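Local coordinates for protein thermostable carboxypeptidase 1 (Pyrococcus furiosus, PDB 1KA2) that removes amino acids one after another from the C-terminus of peptides as a cobalt-dependent, dimeric metallocarboxypeptidase of broad specificity, at residues E336-Y339 / L340-I344; K313-V316 / E317-P321; F490-W493 / V494-Y498; H200-E203 / K204-Y207; V215-W218 / I219-F223. All blocks are in the same frame, centred on the assembly; numbering follows the deposited sequence.

Contact 1. Residues E336-Y339 / L340-I344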
# COMPACT_ATOMS: atom_id res chain seq x y z
N GLU A 336 6.89 40.30 -9.42
CA GLU A 336 5.54 40.86 -9.60
C GLU A 336 4.87 40.06 -10.70
O GLU A 336 3.66 39.82 -10.67
CB GLU A 336 5.61 42.34 -10.01
CG GLU A 336 5.21 43.34 -8.92
CD GLU A 336 3.75 43.24 -8.50
OE1 GLU A 336 2.86 43.40 -9.36
OE2 GLU A 336 3.49 43.01 -7.29
N ASP A 337 5.66 39.64 -11.68
CA ASP A 337 5.15 38.84 -12.79
C ASP A 337 4.61 37.53 -12.23
O ASP A 337 3.60 37.02 -12.70
CB ASP A 337 6.27 38.55 -13.79
CG ASP A 337 6.41 39.64 -14.84
OD1 ASP A 337 7.49 39.72 -15.46
OD2 ASP A 337 5.44 40.40 -15.04
N VAL A 338 5.30 36.99 -11.23
CA VAL A 338 4.88 35.75 -10.62
C VAL A 338 3.63 36.02 -9.80
O VAL A 338 2.70 35.22 -9.78
CB VAL A 338 5.98 35.14 -9.71
CG1 VAL A 338 5.49 33.84 -9.09
CG2 VAL A 338 7.26 34.88 -10.54
N TYR A 339 3.61 37.17 -9.13
CA TYR A 339 2.45 37.53 -8.34
C TYR A 339 1.19 37.60 -9.21
O TYR A 339 0.23 36.89 -8.96
CB TYR A 339 2.63 38.88 -7.64
CG TYR A 339 1.45 39.21 -6.77
CD1 TYR A 339 1.27 38.59 -5.53
CD2 TYR A 339 0.45 40.07 -7.22
CE1 TYR A 339 0.13 38.82 -4.77
CE2 TYR A 339 -0.70 40.31 -6.46
CZ TYR A 339 -0.86 39.68 -5.24
OH TYR A 339 -2.00 39.90 -4.49
N LEU A 340 1.20 38.47 -10.22
CA LEU A 340 0.04 38.62 -11.10
C LEU A 340 -0.39 37.27 -11.69
O LEU A 340 -1.57 36.99 -11.84
CB LEU A 340 0.36 39.62 -12.23
CG LEU A 340 0.66 41.07 -11.81
CD1 LEU A 340 1.11 41.88 -13.02
CD2 LEU A 340 -0.58 41.71 -11.18
N TYR A 341 0.60 36.44 -12.01
CA TYR A 341 0.37 35.11 -12.56
C TYR A 341 -0.44 34.28 -11.55
O TYR A 341 -1.47 33.69 -11.90
CB TYR A 341 1.73 34.48 -12.85
CG TYR A 341 1.73 33.02 -13.22
CD1 TYR A 341 0.84 32.50 -14.16
CD2 TYR A 341 2.67 32.15 -12.65
CE1 TYR A 341 0.89 31.16 -14.54
CE2 TYR A 341 2.73 30.82 -13.02
CZ TYR A 341 1.84 30.32 -13.96
OH TYR A 341 1.91 29.00 -14.33
N PHE A 342 0.01 34.26 -10.30
CA PHE A 342 -0.65 33.50 -9.24
C PHE A 342 -2.04 34.03 -8.86
O PHE A 342 -2.79 33.35 -8.17
CB PHE A 342 0.20 33.51 -7.96
CG PHE A 342 1.26 32.44 -7.91
CD1 PHE A 342 1.82 31.92 -9.07
CD2 PHE A 342 1.73 31.98 -6.68
CE1 PHE A 342 2.83 30.97 -9.01
CE2 PHE A 342 2.73 31.03 -6.61
CZ PHE A 342 3.28 30.52 -7.78
N ASN A 343 -2.38 35.23 -9.32
CA ASN A 343 -3.66 35.82 -8.96
C ASN A 343 -4.54 36.24 -10.11
O ASN A 343 -5.45 37.04 -9.94
CB ASN A 343 -3.42 37.02 -8.05
CG ASN A 343 -2.97 36.61 -6.67
OD1 ASN A 343 -3.77 36.52 -5.75
ND2 ASN A 343 -1.67 36.36 -6.51
N ILE A 344 -4.27 35.71 -11.29
CA ILE A 344 -5.08 36.04 -12.45
C ILE A 344 -6.56 35.85 -12.11
O ILE A 344 -6.91 35.07 -11.22
CB ILE A 344 -4.69 35.16 -13.65
CG1 ILE A 344 -3.37 35.66 -14.23
CG2 ILE A 344 -5.79 35.17 -14.70
CD1 ILE A 344 -2.92 34.91 -15.44
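Tyr339 and Asn343 meet near the C-terminal end of helix 335-342, where a side-chain amide supplements the backbone bonds. Main-chain bonds in the i to i+4 pattern come first: Leu340 N donates to Glu336 O (2.8 Å), Tyr341 N to Asp337 O, and Phe342 N to Val338 O. At Tyr339 O the pattern weakens: Asn343 N makes a weak bond to it, and the side chain adds a straight one. Asn343 ND2 reaches Tyr339 O at 3.1 Å and 173°, close to the amide's own plane; ND2 also donates to Arg311 O. Among the ring contacts, Asn343 ND2 stands over one face of Tyr339, 3.5 Å from Tyr339 CE1, with ring and amide planes 24° apart. The Tyr339 ring swings under the amide because CG lies opposite the backbone N (chi1 -178°), and its hydroxyl bonds to Lys497 NZ. A leucine at Tyr339 would probably leave Lys497 without this hydroxyl partner and the Asn343 amide without its aromatic floor. The apolar component is a CH-pi contact one turn round: Val338 CG1 sits over the face of the Phe342 ring, 4.2 Å from its centroid.

Contact 2. Residues K313-V316 / E317-P321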
# COMPACT_ATOMS: atom_id res chain seq x y z
N LYS A 313 1.69 37.94 -1.82
CA LYS A 313 2.94 38.51 -2.34
C LYS A 313 4.16 37.97 -1.60
O LYS A 313 5.21 37.72 -2.21
CB LYS A 313 2.88 40.02 -2.22
CG LYS A 313 4.06 40.73 -2.84
CD LYS A 313 4.07 40.46 -4.31
CE LYS A 313 5.14 41.25 -5.03
NZ LYS A 313 4.97 41.08 -6.49
N GLU A 314 4.02 37.78 -0.29
CA GLU A 314 5.10 37.28 0.54
C GLU A 314 5.54 35.86 0.16
O GLU A 314 6.74 35.59 0.06
CB GLU A 314 4.68 37.30 2.01
CG GLU A 314 4.42 38.67 2.61
CD GLU A 314 3.14 39.31 2.10
OE1 GLU A 314 2.12 38.60 1.94
OE2 GLU A 314 3.16 40.54 1.88
N PHE A 315 4.59 34.96 -0.05
CA PHE A 315 4.93 33.59 -0.43
C PHE A 315 5.69 33.63 -1.77
O PHE A 315 6.62 32.87 -2.00
CB PHE A 315 3.67 32.72 -0.56
CG PHE A 315 3.96 31.27 -0.85
CD1 PHE A 315 4.41 30.42 0.15
CD2 PHE A 315 3.86 30.78 -2.15
CE1 PHE A 315 4.78 29.11 -0.13
CE2 PHE A 315 4.22 29.47 -2.45
CZ PHE A 315 4.68 28.63 -1.43
N VAL A 316 5.29 34.56 -2.63
CA VAL A 316 5.93 34.70 -3.93
C VAL A 316 7.39 35.14 -3.80
O VAL A 316 8.27 34.65 -4.52
CB VAL A 316 5.16 35.71 -4.83
CG1 VAL A 316 6.06 36.17 -6.00
CG2 VAL A 316 3.87 35.05 -5.34
N GLU A 317 7.64 36.09 -2.90
CA GLU A 317 9.00 36.59 -2.67
C GLU A 317 9.86 35.48 -2.07
O GLU A 317 11.02 35.33 -2.44
CB GLU A 317 9.00 37.79 -1.72
CG GLU A 317 8.37 39.04 -2.30
CD GLU A 317 8.21 40.16 -1.28
OE1 GLU A 317 7.70 41.24 -1.66
OE2 GLU A 317 8.59 39.94 -0.11
N LEU A 318 9.28 34.71 -1.17
CA LEU A 318 9.97 33.60 -0.52
C LEU A 318 10.44 32.50 -1.47
O LEU A 318 11.54 31.95 -1.31
CB LEU A 318 9.04 32.97 0.52
CG LEU A 318 9.52 31.62 1.09
CD1 LEU A 318 10.86 31.82 1.82
CD2 LEU A 318 8.45 31.04 2.01
N ILE A 319 9.60 32.18 -2.44
CA ILE A 319 9.90 31.12 -3.41
C ILE A 319 10.60 31.62 -4.68
O ILE A 319 11.24 30.85 -5.41
CB ILE A 319 8.60 30.40 -3.83
CG1 ILE A 319 7.71 30.18 -2.61
CG2 ILE A 319 8.92 29.06 -4.49
CD1 ILE A 319 8.38 29.49 -1.45
N TYR A 320 10.47 32.92 -4.93
CA TYR A 320 11.05 33.54 -6.12
C TYR A 320 12.47 33.07 -6.44
O TYR A 320 12.75 32.63 -7.56
CB TYR A 320 11.02 35.07 -6.00
CG TYR A 320 11.51 35.76 -7.25
CD1 TYR A 320 10.81 35.63 -8.45
CD2 TYR A 320 12.69 36.49 -7.24
CE1 TYR A 320 11.29 36.20 -9.61
CE2 TYR A 320 13.18 37.07 -8.41
CZ TYR A 320 12.48 36.92 -9.59
OH TYR A 320 12.94 37.47 -10.76
N PRO A 321 13.39 33.16 -5.47
CA PRO A 321 14.76 32.72 -5.77
C PRO A 321 14.86 31.26 -6.21
O PRO A 321 15.66 30.92 -7.08
CB PRO A 321 15.52 33.03 -4.48
CG PRO A 321 14.45 33.07 -3.42
CD PRO A 321 13.30 33.74 -4.12
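Ile319 lies against Phe315 one turn along helix 313-326, and its side chain can be followed outward atom by atom. Ile319 CB is 3.7 Å from Phe315 O, the carbonyl that also receives the Ile319 N-H. Ile319 CG1, turned to the backbone N side by chi1 of -42°, comes over one face of the Phe315 ring, 3.7 Å from the centroid and 19° off the normal, which meets the geometry of a CH-pi contact. At the tip, Ile319 CD1 carries the contact on toward the far end of the ring, 3.8 Å from Phe315 CZ. Leu318 CD2 is a looser neighbour, 4.5 Å from Phe315 CD1. An alanine in place of Phe315 would probably open a gap beneath Ile319 CG1 and CD1 and leave Ile219 of helix 209-223, which also packs on the ring, without that support.

Beneath these side chains the backbone bonds run regularly from Glu317 N to Lys313 O through Tyr320 N to Val316 O, the last the most bent at 131°. Lys313 and Glu317 cross at about a right angle, yet Lys313 NZ stays 5.6 Å from Glu317 OE1; the amine instead forms a salt bridge with Glu336 of helix 335-342. The chemistry thus divides by partner: apolar contact joins successive turns on the Phe315 side, while the lysine spends its charge on the next helix rather than on its own.

Contact 3. Residues F490-W493 / V494-Y498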
# COMPACT_ATOMS: atom_id res chain seq x y z
N PHE A 490 -14.77 36.59 3.29
CA PHE A 490 -14.24 36.27 1.97
C PHE A 490 -14.34 37.50 1.07
O PHE A 490 -13.45 37.76 0.26
CB PHE A 490 -15.02 35.11 1.35
CG PHE A 490 -14.47 34.65 0.02
CD1 PHE A 490 -13.25 33.97 -0.04
CD2 PHE A 490 -15.14 34.93 -1.16
CE1 PHE A 490 -12.72 33.56 -1.27
CE2 PHE A 490 -14.63 34.53 -2.40
CZ PHE A 490 -13.41 33.84 -2.45
N VAL A 491 -15.43 38.26 1.20
CA VAL A 491 -15.62 39.45 0.39
C VAL A 491 -14.57 40.53 0.70
O VAL A 491 -14.02 41.16 -0.21
CB VAL A 491 -17.03 40.04 0.59
CG1 VAL A 491 -17.20 41.30 -0.26
CG2 VAL A 491 -18.09 39.00 0.21
N ARG A 492 -14.29 40.74 1.98
CA ARG A 492 -13.29 41.74 2.36
C ARG A 492 -11.93 41.27 1.88
O ARG A 492 -11.20 42.03 1.25
CB ARG A 492 -13.24 41.92 3.88
CG ARG A 492 -12.37 43.09 4.30
CD ARG A 492 -11.94 43.00 5.76
NE ARG A 492 -13.04 42.57 6.62
CZ ARG A 492 -12.99 42.58 7.95
NH1 ARG A 492 -11.89 43.02 8.57
NH2 ARG A 492 -14.03 42.15 8.66
N TRP A 493 -11.60 40.01 2.16
CA TRP A 493 -10.32 39.46 1.72
C TRP A 493 -10.11 39.81 0.24
O TRP A 493 -9.11 40.41 -0.13
CB TRP A 493 -10.29 37.92 1.91
CG TRP A 493 -8.99 37.27 1.42
CD1 TRP A 493 -7.74 37.45 1.94
CD2 TRP A 493 -8.84 36.38 0.30
NE1 TRP A 493 -6.81 36.74 1.20
CE2 TRP A 493 -7.46 36.08 0.19
CE3 TRP A 493 -9.73 35.82 -0.63
CZ2 TRP A 493 -6.95 35.24 -0.80
CZ3 TRP A 493 -9.23 34.99 -1.62
CH2 TRP A 493 -7.85 34.70 -1.70
N VAL A 494 -11.09 39.46 -0.59
CA VAL A 494 -11.01 39.74 -2.02
C VAL A 494 -10.87 41.23 -2.32
O VAL A 494 -10.05 41.63 -3.14
CB VAL A 494 -12.26 39.19 -2.75
CG1 VAL A 494 -12.26 39.62 -4.21
CG2 VAL A 494 -12.28 37.68 -2.65
N LYS A 495 -11.70 42.05 -1.66
CA LYS A 495 -11.67 43.50 -1.85
C LYS A 495 -10.29 44.06 -1.53
O LYS A 495 -9.69 44.80 -2.31
CB LYS A 495 -12.72 44.18 -0.95
CG LYS A 495 -12.45 45.65 -0.58
CD LYS A 495 -11.49 45.77 0.62
CE LYS A 495 -11.29 47.22 1.09
NZ LYS A 495 -10.48 48.08 0.16
N GLU A 496 -9.80 43.70 -0.35
CA GLU A 496 -8.51 44.13 0.17
C GLU A 496 -7.35 43.59 -0.65
O GLU A 496 -6.22 44.08 -0.55
CB GLU A 496 -8.41 43.66 1.62
CG GLU A 496 -7.13 43.99 2.36
CD GLU A 496 -7.14 43.39 3.76
OE1 GLU A 496 -8.11 43.66 4.52
OE2 GLU A 496 -6.19 42.66 4.11
N LYS A 497 -7.62 42.59 -1.49
CA LYS A 497 -6.58 41.98 -2.30
C LYS A 497 -6.56 42.46 -3.75
O LYS A 497 -5.49 42.58 -4.34
CB LYS A 497 -6.72 40.45 -2.25
CG LYS A 497 -5.64 39.67 -2.97
CD LYS A 497 -5.81 38.18 -2.69
CE LYS A 497 -4.90 37.31 -3.53
NZ LYS A 497 -3.46 37.42 -3.20
N TYR A 498 -7.73 42.72 -4.31
CA TYR A 498 -7.81 43.19 -5.70
C TYR A 498 -8.18 44.67 -5.86
O TYR A 498 -8.27 45.18 -6.98
CB TYR A 498 -8.80 42.32 -6.49
CG TYR A 498 -8.31 40.90 -6.73
CD1 TYR A 498 -8.91 39.81 -6.10
CD2 TYR A 498 -7.21 40.66 -7.56
CE1 TYR A 498 -8.43 38.51 -6.30
CE2 TYR A 498 -6.73 39.37 -7.77
CZ TYR A 498 -7.34 38.31 -7.14
OH TYR A 498 -6.86 37.04 -7.34
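Phe490 and Val494 meet with both first torsions in the trans range: Phe490 CG lies anti to its backbone N (chi1 -176°), as does Val494 CG1, which leaves the valine CG2 on the backbone N side to meet the ring. That methyl faces back along helix 488-498 and rests over one face of the Phe490 ring, Val494 CG2 standing 4.1 Å from the centroid and 17° off the normal, a CH-pi contact. Val494 CG2 also approaches Trp493 CE3 at 3.7 Å, so one methyl touches two aromatic residues.

Lys497 runs alongside the indole, pointing the same way. Lys497 CD comes to 3.7 Å from Trp493 CZ2; the chain then bends at chi4, and NZ continues to the backbone O of Arg311. Arg492 and Glu496 are likewise side by side, but Arg492 NE and Glu496 OE1 remain 5.5 Å apart, and the arginine makes a cation-pi contact with Tyr435 instead. Their cohesion is in the main chain, where Glu496 N bonds to Arg492 O at 2.7 Å with an almost straight 176° N-H...O angle. Val494 O accepts from both Lys497 N and Tyr498 N as the helix closes.

Around this C-terminal helix, Phe490 touches Leu428 and Ala431 of helix 421-440 and Leu183 of helix 169-192, Val494 packs on Leu186 of that same helix, and Trp493 reaches Asn307 and Ile308 of helix 295-309.

Contact 4. Residues H200-E203 / K204-Y207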
# COMPACT_ATOMS: atom_id res chain seq x y z
N HIS A 200 -1.60 35.13 -18.43
CA HIS A 200 -0.20 35.49 -18.25
C HIS A 200 0.67 34.59 -19.12
O HIS A 200 0.37 33.41 -19.30
CB HIS A 200 0.19 35.33 -16.78
CG HIS A 200 1.46 36.04 -16.41
ND1 HIS A 200 1.49 37.36 -16.04
CD2 HIS A 200 2.75 35.62 -16.44
CE1 HIS A 200 2.74 37.73 -15.85
NE2 HIS A 200 3.53 36.70 -16.08
N PRO A 201 1.77 35.13 -19.67
CA PRO A 201 2.64 34.31 -20.52
C PRO A 201 3.27 33.12 -19.79
O PRO A 201 3.61 32.11 -20.42
CB PRO A 201 3.67 35.32 -21.05
CG PRO A 201 3.72 36.36 -19.97
CD PRO A 201 2.26 36.52 -19.60
N LEU A 202 3.42 33.23 -18.48
CA LEU A 202 4.00 32.16 -17.67
C LEU A 202 3.17 30.87 -17.75
O LEU A 202 3.66 29.79 -17.42
CB LEU A 202 4.15 32.62 -16.22
CG LEU A 202 5.38 33.48 -15.94
CD1 LEU A 202 5.36 34.02 -14.51
CD2 LEU A 202 6.64 32.64 -16.18
N GLU A 203 1.92 30.99 -18.19
CA GLU A 203 1.05 29.83 -18.34
C GLU A 203 1.54 28.92 -19.45
O GLU A 203 1.26 27.72 -19.45
CB GLU A 203 -0.38 30.25 -18.69
CG GLU A 203 -1.06 31.14 -17.68
CD GLU A 203 -2.55 31.24 -17.93
OE1 GLU A 203 -3.21 32.04 -17.25
OE2 GLU A 203 -3.06 30.50 -18.80
N LYS A 204 2.26 29.49 -20.41
CA LYS A 204 2.76 28.71 -21.54
C LYS A 204 4.16 28.16 -21.36
O LYS A 204 4.58 27.24 -22.06
CB LYS A 204 2.69 29.56 -22.82
CG LYS A 204 1.26 29.91 -23.23
CD LYS A 204 1.20 30.81 -24.46
CE LYS A 204 -0.25 31.12 -24.83
NZ LYS A 204 -0.36 32.09 -25.95
N GLU A 205 4.89 28.71 -20.40
CA GLU A 205 6.24 28.24 -20.15
C GLU A 205 6.25 26.76 -19.76
O GLU A 205 5.61 26.35 -18.80
CB GLU A 205 6.89 29.09 -19.07
CG GLU A 205 7.02 30.59 -19.41
CD GLU A 205 7.87 30.87 -20.65
OE1 GLU A 205 8.51 29.94 -21.17
OE2 GLU A 205 7.90 32.04 -21.11
N LYS A 206 6.98 25.96 -20.54
CA LYS A 206 7.11 24.53 -20.28
C LYS A 206 8.26 24.27 -19.32
O LYS A 206 9.18 25.07 -19.20
CB LYS A 206 7.39 23.78 -21.58
CG LYS A 206 6.24 23.72 -22.56
CD LYS A 206 6.60 22.86 -23.76
CE LYS A 206 5.42 22.68 -24.72
NZ LYS A 206 4.85 23.98 -25.19
N TYR A 207 8.21 23.13 -18.62
CA TYR A 207 9.27 22.76 -17.69
C TYR A 207 9.43 21.25 -17.68
O TYR A 207 8.52 20.52 -18.06
CB TYR A 207 8.95 23.26 -16.28
CG TYR A 207 7.73 22.63 -15.64
CD1 TYR A 207 7.78 21.34 -15.11
CD2 TYR A 207 6.52 23.31 -15.60
CE1 TYR A 207 6.65 20.75 -14.55
CE2 TYR A 207 5.39 22.73 -15.04
CZ TYR A 207 5.45 21.45 -14.52
OH TYR A 207 4.32 20.87 -14.01
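Leu202 meets Glu205 across a short 3-10 turn, residues 201-203, in the connection between helix 169-192 and helix 209-223. The evidence for the turn is its i to i+3 bonding. Glu203 N donates to His200 O at 3.1 Å, and Lys204 N to Pro201 O at 2.9 Å, with an N-H...O angle of 157°. The next bond, Glu205 N to Leu202 O, is weak at 3.4 Å, after which the chain proceeds without regular structure.

Side-chain contact is sparse and mainly aliphatic. Glu205 CG approaches Leu202 CD2 at 3.8 Å and lies equally near Leu202 CA, so the methylene rests against both the backbone and one methyl branch. The glutamate bends at chi2 (-61°), folding its carboxylate back from an extended course; OE2 accepts a hydrogen bond from Tyr333. Lys204 CB lies 3.6 Å from Pro201 O, while its extended chain leads away from the turn. Glu203 is also stretched beyond CG, and its OE1 forms a salt bridge with Arg346.

The turn is set beside helix 335-342: His200 touches Asp337, and Leu202 and Glu203 both touch Tyr341. Farther along, Tyr207 pairs with Gly257 by backbone hydrogen bonds, in the chain between strand 248-253 and helix 261-278.

Contact 5. Residues V215-W218 / I219-F223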
# COMPACT_ATOMS: atom_id res chain seq x y z
N VAL A 215 11.41 22.35 -6.78
CA VAL A 215 10.74 23.51 -6.19
C VAL A 215 9.70 23.05 -5.16
O VAL A 215 9.67 23.56 -4.04
CB VAL A 215 10.05 24.37 -7.28
CG1 VAL A 215 9.14 25.40 -6.64
CG2 VAL A 215 11.12 25.10 -8.11
N ASN A 216 8.86 22.09 -5.52
CA ASN A 216 7.86 21.59 -4.57
C ASN A 216 8.54 21.04 -3.31
O ASN A 216 8.12 21.35 -2.19
CB ASN A 216 6.98 20.49 -5.20
CG ASN A 216 5.93 21.05 -6.16
OD1 ASN A 216 5.51 22.20 -6.03
ND2 ASN A 216 5.51 20.23 -7.12
N LEU A 217 9.59 20.24 -3.49
CA LEU A 217 10.32 19.66 -2.35
C LEU A 217 10.82 20.77 -1.41
O LEU A 217 10.68 20.67 -0.18
CB LEU A 217 11.53 18.86 -2.85
CG LEU A 217 12.03 17.68 -2.00
CD1 LEU A 217 13.55 17.50 -2.22
CD2 LEU A 217 11.74 17.90 -0.52
N TRP A 218 11.40 21.81 -1.99
CA TRP A 218 11.93 22.93 -1.22
C TRP A 218 10.83 23.63 -0.43
O TRP A 218 11.03 24.00 0.73
CB TRP A 218 12.58 23.95 -2.16
CG TRP A 218 13.30 25.07 -1.46
CD1 TRP A 218 14.61 25.08 -1.06
CD2 TRP A 218 12.77 26.37 -1.14
NE1 TRP A 218 14.93 26.30 -0.51
CE2 TRP A 218 13.83 27.11 -0.55
CE3 TRP A 218 11.52 26.97 -1.29
CZ2 TRP A 218 13.66 28.44 -0.12
CZ3 TRP A 218 11.35 28.29 -0.86
CH2 TRP A 218 12.42 29.01 -0.29
N ILE A 219 9.67 23.81 -1.05
CA ILE A 219 8.57 24.47 -0.37
C ILE A 219 8.07 23.61 0.79
O ILE A 219 7.83 24.11 1.89
CB ILE A 219 7.41 24.77 -1.34
CG1 ILE A 219 7.86 25.81 -2.37
CG2 ILE A 219 6.18 25.25 -0.56
CD1 ILE A 219 6.79 26.20 -3.37
N LEU A 220 7.93 22.31 0.56
CA LEU A 220 7.45 21.45 1.64
C LEU A 220 8.41 21.43 2.83
O LEU A 220 7.97 21.37 3.98
CB LEU A 220 7.17 20.04 1.12
CG LEU A 220 5.91 19.95 0.24
CD1 LEU A 220 5.73 18.53 -0.25
CD2 LEU A 220 4.68 20.40 1.03
N GLN A 221 9.72 21.50 2.58
CA GLN A 221 10.68 21.51 3.69
C GLN A 221 10.59 22.87 4.39
O GLN A 221 10.81 22.97 5.60
CB GLN A 221 12.10 21.28 3.17
CG GLN A 221 12.20 20.11 2.21
CD GLN A 221 13.64 19.81 1.77
OE1 GLN A 221 14.23 18.85 2.23
NE2 GLN A 221 14.19 20.64 0.90
N LYS A 222 10.26 23.92 3.64
CA LYS A 222 10.12 25.23 4.24
C LYS A 222 8.91 25.25 5.15
O LYS A 222 8.89 25.98 6.15
CB LYS A 222 10.00 26.31 3.16
CG LYS A 222 11.33 26.68 2.54
CD LYS A 222 12.30 27.14 3.62
CE LYS A 222 13.70 27.28 3.07
NZ LYS A 222 14.67 27.68 4.13
N PHE A 223 7.91 24.45 4.81
CA PHE A 223 6.69 24.34 5.62
C PHE A 223 6.91 23.41 6.81
O PHE A 223 6.09 23.35 7.73
CB PHE A 223 5.52 23.77 4.79
CG PHE A 223 4.92 24.75 3.81
CD1 PHE A 223 5.24 26.10 3.84
CD2 PHE A 223 3.99 24.30 2.87
CE1 PHE A 223 4.64 26.99 2.95
CE2 PHE A 223 3.38 25.18 1.98
CZ PHE A 223 3.70 26.53 2.02
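Trp218 and Lys222 form the tight part of this contact. Lys222 CG stands almost squarely over the six-membered ring of Trp218, 3.6 Å from its centroid and only 5° off the normal, and Lys222 CE comes down again to 3.4 Å from Trp218 CZ2. A bend at chi2 (-57°) lays the lysine methylenes over the indole, a CH-pi contact made by the aliphatic part of the chain. Ile219 approaches the ring differently, with Ile219 CG1 in plane at its edge, 4.0 Å from Trp218 CE3, while its CD1 runs beside Val215 CG1.

Trp218-Lys222 and Val215-Ile219 follow the i to i+4 spacing of helix 209-223, whereas Ile219 meets the indole as its chain neighbour. The helix bonds include Ile219 N to Val215 O and Leu220 N to Asn216 O, the latter 2.9 Å long. Trp218 and Ile219 both pack on Ile319 of helix 313-326. On the helix 261-278 side, Asn216 ND2 bonds to Thr263 and Leu220 touches Thr267; the Leu220 side chain is about 8 Å from that of Glu270, the predicted proton donor/acceptor.

The exposed side is carried by Leu217 and Gln221, which cross at a slant; their close approach is doubtful, because Gln221 CG clashes with Leu217 O in the model.

Overall arrangement
From the N terminus the order is contact 4, contact 5, contact 2, contact 1 and contact 3. Each is local, joining residues mostly three or four apart, and ends before the next begins, so none nests or crosses; the long-range ties come from touches between them. Contact 4, in the loop before helix 209-223, packs on contact 1 through Ile344 CD1 and His200 N, 3.3 Å apart. Contact 5 ties helix 209-223 to helix 313-326 of contact 2, Phe315 CE1 lying 3.5 Å from Phe223 CZ. Helix 313-326 meets helix 335-342 of contact 1 at Val338 CB and Val316 CG1, 3.9 Å apart. Contact 1 then reaches the C-terminal helix of contact 3 through Asn343 O and Tyr498 OH, 3.0 Å apart, a probable hydrogen bond.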